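Polyketide synthase (Lyngbya majuscula 19L, PDB 3QIT) contains a thioesterase domain of curacin A biosynthesis that probably hydrolyses the thioester and forms the terminal alkene by sulfate elimination and decarboxylation. Local coordinates at residues Gln43-Pro48 with Ala278-Ile283; Leu125-Leu130 with Asp240-Asn245; Gln172-Leu177 with Leu271-Ala276; Leu236-Ser241 with Arg262-Gly267. One frame throughout, in Å; residues are numbered along the deposited sequence.

Contact 1. Residues Gln43-Pro48 with Ala278-Ile283; sequences QEVALP and ALASLI
The helical segments 43-48 and 278-283 approach to 8.5 Å between their axes and cross at -48°, their N-to-C directions running at a slant. This is helix-on-helix packing on one side of the central sheet of the alpha/beta hydrolase fold, where the first helix of the core meets the C-terminal one. The backbones come nearest at Val45 and Ala280, with CA atoms 5.2 Å apart, a spacing that the small alanine side chain allows. No hydrogen bond crosses; the contact is apolar and almost wholly buried.

Val45 does most of the work, pointing at the other helix and splitting its two methyls between successive turns. CG1, anti to the backbone N (chi1 179°), heads for the tip of Ile283, whose side chain it crosses at about a right angle. CG2, beside the backbone N, meets CD2 of Leu279 at 4.0 Å in an oblique crossing. Ala280 fills the space next to them: its CB lies 3.7 Å from the carbonyl O of Val45. One turn on, the ring of Pro48 also faces the partner helix, at a kink where its nitrogen has no hydrogen to give to the preceding turn.

Beneath the pair, Leu279 and Ile283 reach strand 120-126 through Val126 and Ile124, and Leu279 also touches Leu265 of strand 261-265. On the far flank Ala46 and Leu47 rest on Trp21. At the end of the contact, CG of Pro48 sits 3.7 Å from CB of Ala280.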
loop_
_atom_site.group_PDB
_atom_site.type_symbol
_atom_site.label_atom_id
_atom_site.label_comp_id
_atom_site.label_asym_id
_atom_site.label_seq_id
_atom_site.Cartn_x
_atom_site.Cartn_y
_atom_site.Cartn_z
ATOM N N GLN B 43 -26.804 11.318 0.068
ATOM C CA GLN B 43 -28.040 11.672 -0.664
ATOM C C GLN B 43 -28.808 12.855 -0.071
ATOM O O GLN B 43 -29.326 13.703 -0.812
ATOM C CB GLN B 43 -28.962 10.460 -0.771
ATOM C CG GLN B 43 -30.271 10.786 -1.503
ATOM C CD GLN B 43 -30.837 9.592 -2.213
ATOM O OE1 GLN B 43 -30.448 9.294 -3.331
ATOM N NE2 GLN B 43 -31.779 8.917 -1.583
ATOM N N GLU B 44 -28.924 12.893 1.251
ATOM C CA GLU B 44 -29.682 13.964 1.901
ATOM C C GLU B 44 -29.048 15.343 1.733
ATOM O O GLU B 44 -29.762 16.347 1.715
ATOM C CB GLU B 44 -29.977 13.620 3.361
ATOM C CG GLU B 44 -31.083 12.536 3.503
ATOM C CD GLU B 44 -32.414 12.962 2.856
ATOM O OE1 GLU B 44 -32.967 14.024 3.233
ATOM O OE2 GLU B 44 -32.906 12.248 1.955
ATOM N N VAL B 45 -27.719 15.391 1.627
ATOM C CA VAL B 45 -27.017 16.615 1.211
ATOM C C VAL B 45 -27.153 16.895 -0.302
ATOM O O VAL B 45 -27.302 18.053 -0.726
ATOM C CB VAL B 45 -25.517 16.545 1.606
ATOM C CG1 VAL B 45 -24.758 17.805 1.146
ATOM C CG2 VAL B 45 -25.362 16.324 3.134
ATOM N N ALA B 46 -27.070 15.835 -1.109
ATOM C CA ALA B 46 -27.010 15.963 -2.551
ATOM C C ALA B 46 -28.336 16.479 -3.146
ATOM O O ALA B 46 -28.309 17.288 -4.087
ATOM C CB ALA B 46 -26.638 14.632 -3.174
ATOM N N LEU B 47 -29.467 16.015 -2.616
ATOM C CA LEU B 47 -30.764 16.389 -3.221
ATOM C C LEU B 47 -30.961 17.919 -3.294
ATOM O O LEU B 47 -31.213 18.439 -4.380
ATOM C CB LEU B 47 -31.969 15.656 -2.571
ATOM C CG LEU B 47 -31.916 14.126 -2.782
ATOM C CD1 LEU B 47 -33.003 13.382 -2.006
ATOM C CD2 LEU B 47 -31.993 13.790 -4.256
ATOM N N PRO B 48 -30.784 18.638 -2.165
ATOM C CA PRO B 48 -30.969 20.093 -2.253
ATOM C C PRO B 48 -29.921 20.785 -3.124
ATOM O O PRO B 48 -30.236 21.799 -3.748
ATOM C CB PRO B 48 -30.858 20.568 -0.795
ATOM C CG PRO B 48 -30.339 19.415 -0.034
ATOM C CD PRO B 48 -30.712 18.186 -0.768
ATOM N N ALA B 278 -28.605 21.877 6.318
ATOM C CA ALA B 278 -27.686 22.938 6.739
ATOM C C ALA B 278 -26.337 22.823 6.055
ATOM O O ALA B 278 -25.733 23.834 5.660
ATOM C CB ALA B 278 -27.523 22.949 8.275
ATOM N N LEU B 279 -25.834 21.586 5.926
ATOM C CA LEU B 279 -24.593 21.377 5.230
ATOM C C LEU B 279 -24.707 21.741 3.737
ATOM O O LEU B 279 -23.831 22.398 3.190
ATOM C CB LEU B 279 -24.113 19.926 5.447
ATOM C CG LEU B 279 -22.778 19.565 4.823
ATOM C CD1 LEU B 279 -21.657 20.534 5.215
ATOM C CD2 LEU B 279 -22.463 18.106 5.272
ATOM N N ALA B 280 -25.807 21.363 3.088
ATOM C CA ALA B 280 -26.010 21.741 1.692
ATOM C C ALA B 280 -25.997 23.266 1.564
ATOM O O ALA B 280 -25.382 23.819 0.639
ATOM C CB ALA B 280 -27.322 21.181 1.174
ATOM N N SER B 281 -26.676 23.918 2.500
ATOM C CA SER B 281 -26.797 25.376 2.493
ATOM C C SER B 281 -25.423 26.017 2.598
ATOM O O SER B 281 -25.105 26.959 1.873
ATOM C CB SER B 281 -27.675 25.836 3.646
ATOM O OG SER B 281 -27.858 27.235 3.589
ATOM N N LEU B 282 -24.592 25.477 3.490
ATOM C CA LEU B 282 -23.234 25.977 3.644
ATOM C C LEU B 282 -22.390 25.821 2.358
ATOM O O LEU B 282 -21.645 26.725 1.968
ATOM C CB LEU B 282 -22.581 25.262 4.820
ATOM C CG LEU B 282 -21.128 25.575 5.073
ATOM C CD1 LEU B 282 -20.949 27.061 5.394
ATOM C CD2 LEU B 282 -20.739 24.727 6.254
ATOM N N ILE B 283 -22.522 24.673 1.704
ATOM C CA ILE B 283 -21.835 24.398 0.442
ATOM C C ILE B 283 -22.279 25.385 -0.647
ATOM O O ILE B 283 -21.448 25.878 -1.407
ATOM C CB ILE B 283 -22.075 22.942 0.006
ATOM C CG1 ILE B 283 -21.397 21.990 1.013
ATOM C CG2 ILE B 283 -21.528 22.660 -1.403
ATOM C CD1 ILE B 283 -21.817 20.547 0.836
#

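Contact 2. Residues Leu125-Leu130 with Asp240-Asn245; sequences LVELPL and DSSKLN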
loop_
_atom_site.group_PDB
_atom_site.type_symbol
_atom_site.label_atom_id
_atom_site.label_comp_id
_atom_site.label_asym_id
_atom_site.label_seq_id
_atom_site.Cartn_x
_atom_site.Cartn_y
_atom_site.Cartn_z
ATOM N N LEU B 125 -14.481 20.705 4.863
ATOM C CA LEU B 125 -13.983 19.593 5.678
ATOM C C LEU B 125 -14.944 19.342 6.819
ATOM O O LEU B 125 -15.007 20.125 7.759
ATOM C CB LEU B 125 -12.563 19.913 6.194
ATOM C CG LEU B 125 -11.598 20.210 5.046
ATOM C CD1 LEU B 125 -10.256 20.678 5.613
ATOM C CD2 LEU B 125 -11.418 18.971 4.152
ATOM N N VAL B 126 -15.735 18.273 6.704
ATOM C CA VAL B 126 -16.764 18.005 7.708
ATOM C C VAL B 126 -16.226 16.987 8.684
ATOM O O VAL B 126 -15.887 15.864 8.287
ATOM C CB VAL B 126 -18.066 17.479 7.068
ATOM C CG1 VAL B 126 -19.171 17.319 8.123
ATOM C CG2 VAL B 126 -18.538 18.459 5.996
ATOM N N GLU B 127 -16.085 17.413 9.941
ATOM C CA GLU B 127 -15.580 16.547 11.020
ATOM C C GLU B 127 -14.209 15.961 10.702
ATOM O O GLU B 127 -14.001 14.732 10.677
ATOM C CB GLU B 127 -16.614 15.477 11.364
ATOM C CG GLU B 127 -17.814 16.080 12.126
ATOM C CD GLU B 127 -17.524 16.233 13.601
ATOM O OE1 GLU B 127 -17.209 15.189 14.233
ATOM O OE2 GLU B 127 -17.590 17.376 14.132
ATOM N N LEU B 128 -13.262 16.861 10.476
ATOM C CA LEU B 128 -11.890 16.496 10.173
ATOM C C LEU B 128 -11.229 15.933 11.418
ATOM O O LEU B 128 -11.222 16.580 12.448
ATOM C CB LEU B 128 -11.120 17.739 9.694
ATOM C CG LEU B 128 -9.654 17.475 9.345
ATOM C CD1 LEU B 128 -9.532 16.761 7.980
ATOM C CD2 LEU B 128 -8.869 18.796 9.380
ATOM N N PRO B 129 -10.694 14.697 11.326
ATOM C CA PRO B 129 -9.973 14.169 12.502
ATOM C C PRO B 129 -8.522 14.646 12.545
ATOM O O PRO B 129 -8.012 15.205 11.574
ATOM C CB PRO B 129 -10.053 12.646 12.313
ATOM C CG PRO B 129 -10.402 12.417 10.856
ATOM C CD PRO B 129 -10.801 13.730 10.220
ATOM N N LEU B 130 -7.866 14.455 13.683
ATOM C CA LEU B 130 -6.431 14.646 13.753
ATOM C C LEU B 130 -5.872 13.328 14.272
ATOM O O LEU B 130 -6.495 12.707 15.146
ATOM C CB LEU B 130 -6.068 15.772 14.718
ATOM C CG LEU B 130 -6.135 17.234 14.274
ATOM C CD1 LEU B 130 -5.534 18.132 15.373
ATOM C CD2 LEU B 130 -5.412 17.446 12.948
ATOM N N ASP B 240 -21.846 20.501 16.769
ATOM C CA ASP B 240 -21.764 21.132 18.080
ATOM C C ASP B 240 -21.891 20.124 19.221
ATOM O O ASP B 240 -21.541 20.437 20.355
ATOM C CB ASP B 240 -22.745 22.312 18.220
ATOM C CG ASP B 240 -24.202 21.896 18.124
ATOM O OD1 ASP B 240 -24.496 20.712 17.854
ATOM O OD2 ASP B 240 -25.068 22.782 18.312
ATOM N N SER B 241 -22.380 18.919 18.918
ATOM C CA SER B 241 -22.389 17.833 19.913
ATOM C C SER B 241 -21.470 16.655 19.545
ATOM O O SER B 241 -21.510 15.596 20.183
ATOM C CB SER B 241 -23.820 17.370 20.247
ATOM O OG SER B 241 -24.502 16.854 19.107
ATOM N N SER B 242 -20.624 16.842 18.536
ATOM C CA SER B 242 -19.636 15.810 18.189
ATOM C C SER B 242 -18.548 15.718 19.250
ATOM O O SER B 242 -18.134 16.727 19.825
ATOM C CB SER B 242 -18.974 16.071 16.844
ATOM O OG SER B 242 -17.968 15.077 16.612
ATOM N N LYS B 243 -18.087 14.499 19.495
ATOM C CA LYS B 243 -17.019 14.273 20.456
ATOM C C LYS B 243 -15.733 13.856 19.740
ATOM O O LYS B 243 -14.745 13.501 20.378
ATOM C CB LYS B 243 -17.454 13.234 21.500
ATOM C CG LYS B 243 -18.790 13.548 22.179
ATOM C CD LYS B 243 -18.682 14.736 23.141
ATOM C CE LYS B 243 -20.050 15.321 23.475
ATOM N NZ LYS B 243 -19.952 16.602 24.245
ATOM N N LEU B 244 -15.749 13.919 18.408
ATOM C CA LEU B 244 -14.574 13.580 17.610
ATOM C C LEU B 244 -13.365 14.432 18.007
ATOM O O LEU B 244 -12.277 13.904 18.282
ATOM C CB LEU B 244 -14.857 13.734 16.108
ATOM C CG LEU B 244 -13.651 13.432 15.219
ATOM C CD1 LEU B 244 -13.342 11.932 15.250
ATOM C CD2 LEU B 244 -13.863 13.901 13.779
ATOM N N ASN B 245 -13.559 15.746 18.049
ATOM C CA ASN B 245 -12.461 16.642 18.372
ATOM C C ASN B 245 -12.605 17.198 19.774
ATOM O O ASN B 245 -13.619 17.836 20.107
ATOM C CB ASN B 245 -12.372 17.777 17.351
ATOM C CG ASN B 245 -11.853 17.306 16.007
ATOM O OD1 ASN B 245 -10.698 16.905 15.884
ATOM N ND2 ASN B 245 -12.709 17.351 14.988
HETATM O O HOH W 1 -15.534 17.617 15.780
HETATM O O HOH W 2 -9.446 14.395 15.974
#
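The tight part of this contact is at Glu127, on the loop just after strand 120-126 of the alpha/beta hydrolase fold, in a geometry that fits the acid of a Ser-His-Glu triad with Ser103 and His269. Its chain bends at chi2 (-82°), bringing the carboxylate to Ser242, whose OG donates a very short 2.5 Å bond to Glu127 OE1 from above the carboxylate plane. The same OG accepts from Leu244 N at 3.1 Å, closing an ST turn. Leu244 packs in beside it, with CB 3.3 Å from Glu127 OE1 and CD2 3.2 Å from Glu127 O.

On the Asn245 side the contact loosens and is partly water-mediated. Asn245 ND2 gives Leu128 O a 3.0 Å bond, the acceptor in its amide plane, and also donates to a water that reaches back to Glu127 OE2. A second water links Asn245 OD1 to Leu130 N, which donates to it at 2.8 Å.

Beyond the two segments Glu127 OE1 bonds His269 ND1 and OE2 takes the N-H of Gly239. An alanine here removes the acceptor shared by Ser242 OG and His269 ND1 and the one for Gly239 N, and would probably leave the histidine less firmly oriented and the 240-245 loop less well held. With donors on both oxygens, the carboxylate is fixed in rotation and its negative charge is probably stabilised, consistent with an acid that orients and polarises a catalytic histidine.

Contact 3. Residues Gln172-Leu177 with Leu271-Ala276; sequences QAIPSL and LHIDAA
One face of the His272 imidazole carries CG1 of Ile273, which stands 3.8 Å above the ring plane over its centre; at the rim, NE2 is hydrogen-bonded to Glu37, and the ring also meets that of His102. The other flat group, the carboxylate of Asp274, uses the anti lone pair of OD1, the one away from OD2, to accept the hydroxyl of Ser176, with OG 2.5 Å from OD1. The serine sits in a type I beta turn from Ile174 to Leu177, closed by Leu177 N to Ile174 O, and its OG takes the crowded position between backbone N and carbonyl carbon (chi1 73°). A water bridges the same pair, accepting from Ser176 N at 3.0 Å and donating to Asp274 OD1.

Ile273 supplies the apolar half. CG2, anti to its backbone N, lies 3.1 Å from Ser176 OG and 3.7 Å from CD2 of Leu177, while Ile174 CG2 reaches its CB at 3.9 Å, the two isoleucines crossing at about a right angle. Asp274 OD2 accepts from Gly268 N, beside the putative triad histidine His269. An alanine here takes away the acceptors for Ser176 OG, the bridging water and Gly268 N, and would probably loosen the hold of the turn on the helix and of the backbone next to His269.

The turn leaving helix 163-173 is thus pinned to short helix 271-274, with Phe181 and Leu185 of helix 179-188 alongside and Leu265 of strand 261-265 behind Leu271.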
loop_
_atom_site.group_PDB
_atom_site.type_symbol
_atom_site.label_atom_id
_atom_site.label_comp_id
_atom_site.label_asym_id
_atom_site.label_seq_id
_atom_site.Cartn_x
_atom_site.Cartn_y
_atom_site.Cartn_z
ATOM N N GLN B 172 -29.208 2.402 14.436
ATOM C CA GLN B 172 -28.662 2.446 15.786
ATOM C C GLN B 172 -27.340 3.215 15.807
ATOM O O GLN B 172 -27.088 3.960 16.763
ATOM C CB GLN B 172 -28.558 1.042 16.397
ATOM C CG GLN B 172 -29.941 0.423 16.630
ATOM C CD GLN B 172 -29.911 -0.885 17.400
ATOM O OE1 GLN B 172 -29.197 -1.022 18.393
ATOM N NE2 GLN B 172 -30.707 -1.847 16.953
ATOM N N ALA B 173 -26.545 3.076 14.738
ATOM C CA ALA B 173 -25.250 3.758 14.594
ATOM C C ALA B 173 -25.424 5.257 14.347
ATOM O O ALA B 173 -24.620 6.073 14.816
ATOM C CB ALA B 173 -24.430 3.126 13.469
ATOM N N ILE B 174 -26.470 5.604 13.598
ATOM C CA ILE B 174 -26.796 7.001 13.271
ATOM C C ILE B 174 -28.300 7.255 13.511
ATOM O O ILE B 174 -29.120 7.125 12.585
ATOM C CB ILE B 174 -26.415 7.358 11.798
ATOM C CG1 ILE B 174 -24.967 6.955 11.496
ATOM C CG2 ILE B 174 -26.618 8.859 11.565
ATOM C CD1 ILE B 174 -24.540 7.151 10.037
ATOM N N PRO B 175 -28.675 7.616 14.761
ATOM C CA PRO B 175 -30.076 7.688 15.169
ATOM C C PRO B 175 -30.918 8.661 14.366
ATOM O O PRO B 175 -32.123 8.461 14.229
ATOM C CB PRO B 175 -29.987 8.130 16.637
ATOM C CG PRO B 175 -28.720 7.508 17.096
ATOM C CD PRO B 175 -27.772 7.693 15.927
ATOM N N SER B 176 -30.288 9.705 13.831
ATOM C CA SER B 176 -31.028 10.659 13.021
ATOM C C SER B 176 -31.430 10.102 11.648
ATOM O O SER B 176 -32.207 10.744 10.938
ATOM C CB SER B 176 -30.215 11.933 12.825
ATOM O OG SER B 176 -29.162 11.663 11.932
ATOM N N LEU B 177 -30.896 8.940 11.244
ATOM C CA LEU B 177 -31.343 8.317 9.988
ATOM C C LEU B 177 -32.831 8.021 10.061
ATOM O O LEU B 177 -33.303 7.478 11.057
ATOM C CB LEU B 177 -30.601 6.993 9.701
ATOM C CG LEU B 177 -29.253 6.948 8.994
ATOM C CD1 LEU B 177 -28.752 5.500 8.976
ATOM C CD2 LEU B 177 -29.356 7.469 7.574
ATOM N N LEU B 271 -22.820 14.572 10.478
ATOM C CA LEU B 271 -23.520 15.771 10.005
ATOM C C LEU B 271 -24.172 15.607 8.636
ATOM O O LEU B 271 -25.161 16.274 8.323
ATOM C CB LEU B 271 -22.568 16.968 9.992
ATOM C CG LEU B 271 -22.134 17.560 11.338
ATOM C CD1 LEU B 271 -21.149 18.709 11.106
ATOM C CD2 LEU B 271 -23.320 18.040 12.175
ATOM N N HIS B 272 -23.634 14.715 7.810
ATOM C CA HIS B 272 -24.241 14.437 6.516
ATOM C C HIS B 272 -25.645 13.853 6.656
ATOM O O HIS B 272 -26.438 13.905 5.710
ATOM C CB HIS B 272 -23.329 13.522 5.669
ATOM C CG HIS B 272 -23.027 12.206 6.308
ATOM N ND1 HIS B 272 -22.524 12.098 7.589
ATOM C CD2 HIS B 272 -23.134 10.940 5.839
ATOM C CE1 HIS B 272 -22.346 10.822 7.882
ATOM N NE2 HIS B 272 -22.709 10.102 6.835
ATOM N N ILE B 273 -25.971 13.352 7.855
ATOM C CA ILE B 273 -27.311 12.849 8.131
ATOM C C ILE B 273 -28.036 13.814 9.089
ATOM O O ILE B 273 -29.187 14.207 8.828
ATOM C CB ILE B 273 -27.273 11.430 8.755
ATOM C CG1 ILE B 273 -26.399 10.494 7.903
ATOM C CG2 ILE B 273 -28.691 10.877 8.956
ATOM C CD1 ILE B 273 -26.798 10.406 6.448
ATOM N N ASP B 274 -27.347 14.202 10.163
ATOM C CA ASP B 274 -27.921 15.002 11.269
ATOM C C ASP B 274 -28.336 16.402 10.832
ATOM O O ASP B 274 -29.295 16.968 11.353
ATOM C CB ASP B 274 -26.879 15.208 12.384
ATOM C CG ASP B 274 -26.648 13.971 13.234
ATOM O OD1 ASP B 274 -27.128 12.876 12.873
ATOM O OD2 ASP B 274 -25.961 14.110 14.272
ATOM N N ALA B 275 -27.576 16.969 9.905
ATOM C CA ALA B 275 -27.698 18.396 9.540
ATOM C C ALA B 275 -27.556 18.561 8.022
ATOM O O ALA B 275 -26.890 19.490 7.541
ATOM C CB ALA B 275 -26.607 19.189 10.257
ATOM N N ALA B 276 -28.166 17.641 7.282
ATOM C CA ALA B 276 -27.933 17.544 5.831
ATOM C C ALA B 276 -28.322 18.841 5.107
ATOM O O ALA B 276 -27.550 19.358 4.297
ATOM C CB ALA B 276 -28.673 16.362 5.258
HETATM O O HOH W 3 -27.474 10.615 14.573
#

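Contact 4. Residues Leu236-Ser241 with Arg262-Gly267; sequences LVYGDS and RVFLSG
Strands 234-239 and 261-265 are the two arms of a beta-alpha-beta unit, joined through helix 247-256, and they close one edge of the central sheet of the alpha/beta hydrolase fold. They pair in parallel, the axes of the two short segments 4.7 Å apart at closest approach and 25° askew. Four backbone bonds form the ladder: Val263 N to Leu236 O, Tyr238 N to Val263 O, Leu265 N to Tyr238 O, and Asp240 N to Leu265 O, all running nearly along the C=O axes.

On one face Val237 packs with Val263 side by side, and its CG1 lies 3.8 Å from CD1 of Leu265; Leu282 and Leu279 of helix 276-284 lie against this face. On the other, the Tyr238 and Phe264 rings point the same way, planes at 30° and centroids 5.3 Å apart, so far slid that they barely overlap. Phe264 CD2 instead sits 3.7 Å from Tyr238 CB, and CD2 of Tyr238 lies over one face of the Phe264 ring. The tyrosine hydroxyl is tied to Gln253 on the connecting helix.

Past the strand ends one side-chain bond and one backbone bond carry the pairing on. Asp240 OD1 accepts from Gly267 N at 3.0 Å, from above the carboxylate plane, and Ser241 N bonds Gly267 O at 2.9 Å. Gly239 CA lies only 3.1 Å from Gly267 O, where a side chain on Gly239 would collide. Two waters donate to Asp240 OD2, so this exposed carboxylate is well solvated and probably stays charged while it fixes the loop that leads toward His269.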
loop_
_atom_site.group_PDB
_atom_site.type_symbol
_atom_site.label_atom_id
_atom_site.label_comp_id
_atom_site.label_asym_id
_atom_site.label_seq_id
_atom_site.Cartn_x
_atom_site.Cartn_y
_atom_site.Cartn_z
ATOM N N LEU B 236 -13.884 24.637 7.725
ATOM C CA LEU B 236 -13.938 23.565 8.717
ATOM C C LEU B 236 -15.337 23.492 9.317
ATOM O O LEU B 236 -15.821 24.467 9.907
ATOM C CB LEU B 236 -12.878 23.769 9.816
ATOM C CG LEU B 236 -11.423 23.729 9.361
ATOM C CD1 LEU B 236 -10.479 24.395 10.390
ATOM C CD2 LEU B 236 -10.978 22.258 9.074
ATOM N N VAL B 237 -15.989 22.341 9.169
ATOM C CA VAL B 237 -17.351 22.174 9.660
ATOM C C VAL B 237 -17.379 21.170 10.801
ATOM O O VAL B 237 -16.892 20.049 10.656
ATOM C CB VAL B 237 -18.301 21.725 8.538
ATOM C CG1 VAL B 237 -19.760 21.699 9.017
ATOM C CG2 VAL B 237 -18.110 22.594 7.296
ATOM N N TYR B 238 -17.954 21.565 11.932
ATOM C CA TYR B 238 -18.036 20.660 13.090
ATOM C C TYR B 238 -19.437 20.527 13.619
ATOM O O TYR B 238 -20.256 21.442 13.486
ATOM C CB TYR B 238 -17.173 21.166 14.237
ATOM C CG TYR B 238 -15.753 21.479 13.881
ATOM C CD1 TYR B 238 -14.789 20.457 13.792
ATOM C CD2 TYR B 238 -15.346 22.792 13.679
ATOM C CE1 TYR B 238 -13.446 20.755 13.487
ATOM C CE2 TYR B 238 -14.020 23.097 13.357
ATOM C CZ TYR B 238 -13.074 22.075 13.272
ATOM O OH TYR B 238 -11.770 22.394 12.969
ATOM N N GLY B 239 -19.715 19.377 14.223
ATOM C CA GLY B 239 -20.969 19.169 14.933
ATOM C C GLY B 239 -20.854 19.732 16.349
ATOM O O GLY B 239 -19.887 19.468 17.066
ATOM N N ASP B 240 -21.846 20.501 16.769
ATOM C CA ASP B 240 -21.764 21.132 18.080
ATOM C C ASP B 240 -21.891 20.124 19.221
ATOM O O ASP B 240 -21.541 20.437 20.355
ATOM C CB ASP B 240 -22.745 22.312 18.220
ATOM C CG ASP B 240 -24.202 21.896 18.124
ATOM O OD1 ASP B 240 -24.496 20.712 17.854
ATOM O OD2 ASP B 240 -25.068 22.782 18.312
ATOM N N SER B 241 -22.380 18.919 18.918
ATOM C CA SER B 241 -22.389 17.833 19.913
ATOM C C SER B 241 -21.470 16.655 19.545
ATOM O O SER B 241 -21.510 15.596 20.183
ATOM C CB SER B 241 -23.820 17.370 20.247
ATOM O OG SER B 241 -24.502 16.854 19.107
ATOM N N ARG B 262 -14.638 28.682 9.887
ATOM C CA ARG B 262 -15.041 27.631 10.841
ATOM C C ARG B 262 -16.512 27.737 11.144
ATOM O O ARG B 262 -17.028 28.839 11.386
ATOM C CB ARG B 262 -14.209 27.737 12.130
ATOM C CG ARG B 262 -12.717 27.481 11.880
ATOM C CD ARG B 262 -11.811 27.885 13.045
ATOM N NE ARG B 262 -12.476 27.845 14.337
ATOM C CZ ARG B 262 -12.763 28.913 15.081
ATOM N NH1 ARG B 262 -13.368 28.733 16.236
ATOM N NH2 ARG B 262 -12.441 30.148 14.697
ATOM N N VAL B 263 -17.203 26.603 11.135
ATOM C CA VAL B 263 -18.632 26.631 11.415
ATOM C C VAL B 263 -19.085 25.451 12.266
ATOM O O VAL B 263 -18.586 24.313 12.123
ATOM C CB VAL B 263 -19.478 26.836 10.120
ATOM C CG1 VAL B 263 -19.474 25.621 9.264
ATOM C CG2 VAL B 263 -20.927 27.284 10.447
ATOM N N PHE B 264 -20.015 25.731 13.171
ATOM C CA PHE B 264 -20.609 24.675 13.977
ATOM C C PHE B 264 -22.060 24.480 13.598
ATOM O O PHE B 264 -22.870 25.405 13.704
ATOM C CB PHE B 264 -20.446 24.988 15.474
ATOM C CG PHE B 264 -19.011 24.999 15.920
ATOM C CD1 PHE B 264 -18.207 26.133 15.738
ATOM C CD2 PHE B 264 -18.442 23.859 16.478
ATOM C CE1 PHE B 264 -16.864 26.132 16.137
ATOM C CE2 PHE B 264 -17.102 23.848 16.884
ATOM C CZ PHE B 264 -16.312 24.985 16.711
ATOM N N LEU B 265 -22.378 23.267 13.168
ATOM C CA LEU B 265 -23.729 22.906 12.785
ATOM C C LEU B 265 -24.362 22.151 13.937
ATOM O O LEU B 265 -23.659 21.615 14.802
ATOM C CB LEU B 265 -23.715 22.026 11.531
ATOM C CG LEU B 265 -23.245 22.641 10.203
ATOM C CD1 LEU B 265 -23.550 21.697 9.012
ATOM C CD2 LEU B 265 -23.862 24.028 9.993
ATOM N N SER B 266 -25.685 22.110 13.951
ATOM C CA SER B 266 -26.400 21.438 15.017
ATOM C C SER B 266 -26.421 19.941 14.742
ATOM O O SER B 266 -27.161 19.468 13.886
ATOM C CB SER B 266 -27.818 21.989 15.149
ATOM O OG SER B 266 -28.525 21.286 16.155
ATOM N N GLY B 267 -25.604 19.201 15.480
ATOM C CA GLY B 267 -25.562 17.755 15.341
ATOM C C GLY B 267 -24.272 17.167 15.865
ATOM O O GLY B 267 -23.400 17.886 16.364
HETATM O O HOH W 4 -27.579 22.745 18.317
HETATM O O HOH W 5 -24.681 25.196 16.228
#

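In the fold
Contact 1 is the buried one, purely apolar and without a hydrogen bond; contact 3 lies at the surface, joined by one serine-aspartate bond, a bridging water and an isoleucine patch. Contacts 2 and 4 are partly buried and share Asp240 and Ser241. They meet on the same sheet, where strands 120-126 and 234-239 are neighbours, yet contact 4 is mainly a backbone ladder and contact 2 a side-chain network round a carboxylate. Helix 276-284 of contact 1 packs on the strands of contact 4 through Leu282, while Leu271 of contact 3 reaches both Val126 and Gly239. Contact 1 closes the widest loop, with the other three nested inside it.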